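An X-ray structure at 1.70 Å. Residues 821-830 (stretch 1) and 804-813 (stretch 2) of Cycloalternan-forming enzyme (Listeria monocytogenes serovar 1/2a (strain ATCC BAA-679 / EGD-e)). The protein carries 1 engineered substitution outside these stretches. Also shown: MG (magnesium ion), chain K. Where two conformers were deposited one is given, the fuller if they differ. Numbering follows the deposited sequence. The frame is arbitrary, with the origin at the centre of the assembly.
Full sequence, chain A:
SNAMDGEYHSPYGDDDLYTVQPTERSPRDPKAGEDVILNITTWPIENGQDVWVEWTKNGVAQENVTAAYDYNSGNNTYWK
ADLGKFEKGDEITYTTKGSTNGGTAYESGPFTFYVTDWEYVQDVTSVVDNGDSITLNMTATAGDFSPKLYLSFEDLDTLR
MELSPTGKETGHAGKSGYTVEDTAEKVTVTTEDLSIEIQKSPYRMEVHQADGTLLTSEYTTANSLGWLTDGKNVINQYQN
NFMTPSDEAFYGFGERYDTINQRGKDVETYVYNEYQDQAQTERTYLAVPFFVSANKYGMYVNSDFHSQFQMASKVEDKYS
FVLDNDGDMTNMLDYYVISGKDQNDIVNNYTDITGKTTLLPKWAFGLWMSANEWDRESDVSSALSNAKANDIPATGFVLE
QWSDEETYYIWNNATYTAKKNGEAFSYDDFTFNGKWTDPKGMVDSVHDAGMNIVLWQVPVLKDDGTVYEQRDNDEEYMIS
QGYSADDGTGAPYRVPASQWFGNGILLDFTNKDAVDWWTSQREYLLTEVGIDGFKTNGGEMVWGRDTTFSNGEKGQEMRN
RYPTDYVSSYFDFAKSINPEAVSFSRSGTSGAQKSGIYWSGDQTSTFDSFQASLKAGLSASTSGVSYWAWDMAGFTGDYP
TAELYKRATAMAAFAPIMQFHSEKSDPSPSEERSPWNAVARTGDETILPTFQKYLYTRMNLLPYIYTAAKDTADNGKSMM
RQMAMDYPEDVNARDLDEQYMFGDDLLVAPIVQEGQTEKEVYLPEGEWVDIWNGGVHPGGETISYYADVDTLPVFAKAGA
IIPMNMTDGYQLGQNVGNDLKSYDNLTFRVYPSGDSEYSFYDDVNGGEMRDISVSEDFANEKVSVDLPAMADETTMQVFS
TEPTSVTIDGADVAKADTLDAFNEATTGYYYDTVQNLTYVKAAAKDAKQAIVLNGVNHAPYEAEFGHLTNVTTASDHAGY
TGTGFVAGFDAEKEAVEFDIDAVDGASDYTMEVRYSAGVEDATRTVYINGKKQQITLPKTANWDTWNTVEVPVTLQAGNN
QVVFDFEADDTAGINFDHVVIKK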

# COMPACT_ATOMS: atom_id res chain seq x y z
N LYS A 821 -23.55 -5.10 -12.66
CA LYS A 821 -24.69 -5.94 -12.24
C LYS A 821 -24.70 -7.31 -12.91
O LYS A 821 -25.52 -8.17 -12.55
CB LYS A 821 -26.03 -5.23 -12.50
CG LYS A 821 -26.32 -4.04 -11.60
CD LYS A 821 -27.81 -3.72 -11.59
CE LYS A 821 -28.16 -2.48 -10.77
NZ LYS A 821 -27.73 -2.57 -9.34
N SER A 822 -23.84 -7.51 -13.91
CA SER A 822 -23.78 -8.78 -14.66
C SER A 822 -22.40 -9.00 -15.27
O SER A 822 -21.63 -8.06 -15.42
CB SER A 822 -24.83 -8.80 -15.78
OG SER A 822 -24.53 -7.82 -16.76
N TYR A 823 -22.11 -10.26 -15.60
CA TYR A 823 -20.92 -10.56 -16.39
C TYR A 823 -21.33 -10.68 -17.85
O TYR A 823 -22.50 -10.96 -18.16
CB TYR A 823 -20.29 -11.91 -15.97
CG TYR A 823 -19.99 -12.03 -14.49
CD1 TYR A 823 -19.00 -11.25 -13.88
CD2 TYR A 823 -20.72 -12.92 -13.69
CE1 TYR A 823 -18.73 -11.36 -12.52
CE2 TYR A 823 -20.45 -13.04 -12.32
CZ TYR A 823 -19.46 -12.26 -11.75
OH TYR A 823 -19.20 -12.34 -10.39
N ASP A 824 -20.36 -10.51 -18.73
CA ASP A 824 -20.55 -10.86 -20.13
C ASP A 824 -20.34 -12.39 -20.21
O ASP A 824 -21.31 -13.14 -20.02
CB ASP A 824 -19.60 -10.03 -21.01
CG ASP A 824 -19.87 -10.19 -22.50
OD1 ASP A 824 -20.62 -11.10 -22.92
OD2 ASP A 824 -19.32 -9.39 -23.29
N ASN A 825 -19.10 -12.82 -20.40
CA ASN A 825 -18.72 -14.25 -20.30
C ASN A 825 -17.85 -14.48 -19.07
O ASN A 825 -16.65 -14.13 -19.08
CB ASN A 825 -18.00 -14.74 -21.55
CG ASN A 825 -18.84 -14.63 -22.80
OD1 ASN A 825 -20.03 -14.91 -22.79
ND2 ASN A 825 -18.22 -14.24 -23.90
N LEU A 826 -18.43 -15.04 -18.02
CA LEU A 826 -17.63 -15.35 -16.82
C LEU A 826 -16.70 -16.50 -17.18
O LEU A 826 -17.16 -17.55 -17.66
CB LEU A 826 -18.53 -15.70 -15.65
CG LEU A 826 -17.90 -16.15 -14.33
CD1 LEU A 826 -17.07 -15.04 -13.71
CD2 LEU A 826 -19.03 -16.57 -13.40
N THR A 827 -15.41 -16.29 -16.93
CA THR A 827 -14.33 -17.12 -17.45
C THR A 827 -13.34 -17.41 -16.34
O THR A 827 -13.13 -16.55 -15.49
CB THR A 827 -13.63 -16.43 -18.65
OG1 THR A 827 -14.59 -16.17 -19.68
CG2 THR A 827 -12.51 -17.29 -19.25
N PHE A 828 -12.77 -18.62 -16.30
CA PHE A 828 -11.71 -18.91 -15.34
C PHE A 828 -10.49 -19.39 -16.10
O PHE A 828 -10.54 -20.45 -16.75
CB PHE A 828 -12.13 -19.97 -14.31
CG PHE A 828 -13.27 -19.53 -13.44
CD1 PHE A 828 -14.59 -19.68 -13.87
CD2 PHE A 828 -13.02 -18.95 -12.19
CE1 PHE A 828 -15.65 -19.24 -13.08
CE2 PHE A 828 -14.08 -18.54 -11.38
CZ PHE A 828 -15.39 -18.67 -11.84
N ARG A 829 -9.42 -18.60 -16.02
CA ARG A 829 -8.13 -18.95 -16.60
C ARG A 829 -7.38 -19.83 -15.60
O ARG A 829 -7.26 -19.47 -14.43
CB ARG A 829 -7.35 -17.66 -16.90
CG ARG A 829 -5.96 -17.82 -17.49
CD ARG A 829 -5.95 -18.34 -18.93
NE ARG A 829 -6.44 -17.38 -19.92
CZ ARG A 829 -5.72 -16.39 -20.44
NH1 ARG A 829 -6.26 -15.62 -21.39
NH2 ARG A 829 -4.46 -16.18 -20.04
N VAL A 830 -6.90 -20.98 -16.07
CA VAL A 830 -6.34 -22.03 -15.22
C VAL A 830 -4.98 -22.44 -15.74
O VAL A 830 -4.85 -22.76 -16.93
CB VAL A 830 -7.28 -23.27 -15.17
CG1 VAL A 830 -6.66 -24.40 -14.34
CG2 VAL A 830 -8.64 -22.88 -14.56
MG MG K . -23.29 -12.77 -19.12
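Stretch 2 (804-813) MNMTDGYQLG

A short antiparallel ladder can be extended by side chains that bond beyond its last backbone pair, as residues 804-813 against residues 821-830 illustrate. The ladder comes first. Strand 804-806 runs against strand 825-830 with an angle of 133° between their N-to-C directions, antiparallel but distinctly skewed, and the axes approach to 4.7 Å. Two hydrogen-bonded pairs flank a non-hydrogen-bonded one. Met804 N donates to Thr827 O at 2.6 Å, and Thr827 N returns the bond to Met804 O at 2.8 Å; two residues along, Met806 N reaches Asn825 O at 2.9 Å and Asn825 N reaches Met806 O at 2.9 Å. Between them Leu826 faces Asn805, its CA lying 3.5 Å from Met804 O in a CA-H...O contact.

Side chains of two ladder residues carry the polar contacts past the end of the ladder. The t rotamer of Asn805 brings its amide to the loop preceding strand 825-830, where OD1 accepts a hydrogen bond from Asp824 N at 2.7 Å, while ND2 is linked through a water to Ser822 O. This loop also holds a magnesium ion, bound by Tyr823 O and Asp824 O, both at 2.2 Å, and by three waters. Asn825 answers from the other strand: its ND2 donates to Asp808 OD1 at 2.8 Å, nearly linearly, and more weakly to Thr807 O at 3.1 Å. It thereby grips the start of a type I turn, Thr807 to Tyr810, that is itself closed by Tyr810 N to Thr807 O at 3.0 Å and braced by Gly809 N to Thr807 OG1 at 2.9 Å. Like charges also meet here, with Asp824 OD1 4.4 Å from Asp808 OD1; a water accepting from Asp808 N and donating to Asp824 OD2 joins the two residues.

Tyr810, the last residue of the turn, has a left-handed backbone conformation (phi 59°, psi 22°), after which Gln811 and Leu812 are extended. The end of the Tyr810 side chain comes back to the strand: OH lies 3.4 Å from Asn825 CG, and Thr827 OG1 sits at the ring edge, 3.5 Å from CE1. Packing follows the same sheet face, which carries Asn825, Thr827, Met804 and Met806. Met804 CE lies 3.5 Å from both Thr827 CG2 and Arg829 CB, and Met806 CG is 3.5 Å from Thr827 OG1. At the periphery, Leu812 CG approaches Arg829 NH1 at 4.3 Å. Altogether, the contact buries 666 Å², summed over both stretches.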

# COMPACT_ATOMS: atom_id res chain seq x y z
N MET A 804 -12.40 -14.16 -14.66
CA MET A 804 -12.35 -13.06 -15.62
C MET A 804 -13.72 -12.79 -16.21
O MET A 804 -14.57 -13.68 -16.26
CB MET A 804 -11.35 -13.35 -16.74
CG MET A 804 -9.94 -13.70 -16.30
SD MET A 804 -8.87 -14.01 -17.71
CE MET A 804 -9.62 -15.45 -18.46
N ASN A 805 -13.94 -11.56 -16.63
CA ASN A 805 -15.16 -11.17 -17.32
C ASN A 805 -14.75 -10.82 -18.75
O ASN A 805 -14.12 -9.79 -18.98
CB ASN A 805 -15.81 -9.96 -16.63
CG ASN A 805 -17.13 -9.59 -17.25
OD1 ASN A 805 -17.78 -10.42 -17.88
ND2 ASN A 805 -17.55 -8.35 -17.06
N MET A 806 -15.10 -11.70 -19.70
CA MET A 806 -14.62 -11.61 -21.10
C MET A 806 -15.75 -11.33 -22.07
O MET A 806 -16.91 -11.63 -21.80
CB MET A 806 -13.92 -12.91 -21.52
CG MET A 806 -12.76 -13.34 -20.63
SD MET A 806 -11.37 -12.20 -20.62
CE MET A 806 -10.19 -13.10 -21.61
N THR A 807 -15.40 -10.76 -23.23
CA THR A 807 -16.34 -10.62 -24.35
C THR A 807 -16.38 -11.95 -25.11
O THR A 807 -15.63 -12.88 -24.79
CB THR A 807 -15.90 -9.54 -25.35
OG1 THR A 807 -14.71 -9.99 -26.02
CG2 THR A 807 -15.64 -8.21 -24.64
N ASP A 808 -17.22 -12.03 -26.15
CA ASP A 808 -17.18 -13.19 -27.04
C ASP A 808 -15.85 -13.36 -27.79
O ASP A 808 -15.64 -14.38 -28.46
CB ASP A 808 -18.32 -13.11 -28.06
CG ASP A 808 -19.66 -13.50 -27.47
OD1 ASP A 808 -19.74 -13.86 -26.28
OD2 ASP A 808 -20.66 -13.46 -28.22
N GLY A 809 -14.98 -12.36 -27.73
CA GLY A 809 -13.65 -12.45 -28.32
C GLY A 809 -12.68 -13.25 -27.46
O GLY A 809 -11.70 -13.80 -27.97
N TYR A 810 -12.94 -13.31 -26.15
CA TYR A 810 -12.17 -14.13 -25.21
C TYR A 810 -10.65 -13.82 -25.12
O TYR A 810 -9.86 -14.67 -24.71
CB TYR A 810 -12.42 -15.63 -25.50
CG TYR A 810 -13.73 -16.15 -24.96
CD1 TYR A 810 -13.89 -16.40 -23.59
CD2 TYR A 810 -14.82 -16.40 -25.80
CE1 TYR A 810 -15.09 -16.89 -23.08
CE2 TYR A 810 -16.02 -16.89 -25.30
CZ TYR A 810 -16.14 -17.13 -23.94
OH TYR A 810 -17.34 -17.62 -23.45
N GLN A 811 -10.26 -12.61 -25.51
CA GLN A 811 -8.87 -12.18 -25.32
C GLN A 811 -8.81 -11.11 -24.24
O GLN A 811 -9.75 -10.34 -24.08
CB GLN A 811 -8.29 -11.62 -26.62
CG GLN A 811 -8.29 -12.64 -27.78
CD GLN A 811 -7.21 -13.72 -27.64
OE1 GLN A 811 -6.07 -13.41 -27.34
NE2 GLN A 811 -7.58 -15.00 -27.86
N LEU A 812 -7.68 -11.05 -23.53
CA LEU A 812 -7.44 -9.95 -22.59
C LEU A 812 -7.38 -8.64 -23.35
O LEU A 812 -6.87 -8.59 -24.47
CB LEU A 812 -6.15 -10.19 -21.81
CG LEU A 812 -6.19 -11.34 -20.81
CD1 LEU A 812 -4.77 -11.61 -20.31
CD2 LEU A 812 -7.14 -11.05 -19.66
N GLY A 813 -7.94 -7.58 -22.77
CA GLY A 813 -7.91 -6.26 -23.41
C GLY A 813 -9.09 -5.94 -24.31
O GLY A 813 -8.99 -5.04 -25.14
O HOH W 1 -19.93 -7.15 -17.92
O HOH W 2 -19.38 -10.27 -26.17
O HOH W 3 -22.12 -13.74 -24.50
O HOH W 4 -23.05 -14.16 -17.54
O HOH W 5 -24.22 -14.92 -20.21
O HOH W 6 -25.32 -12.03 -17.98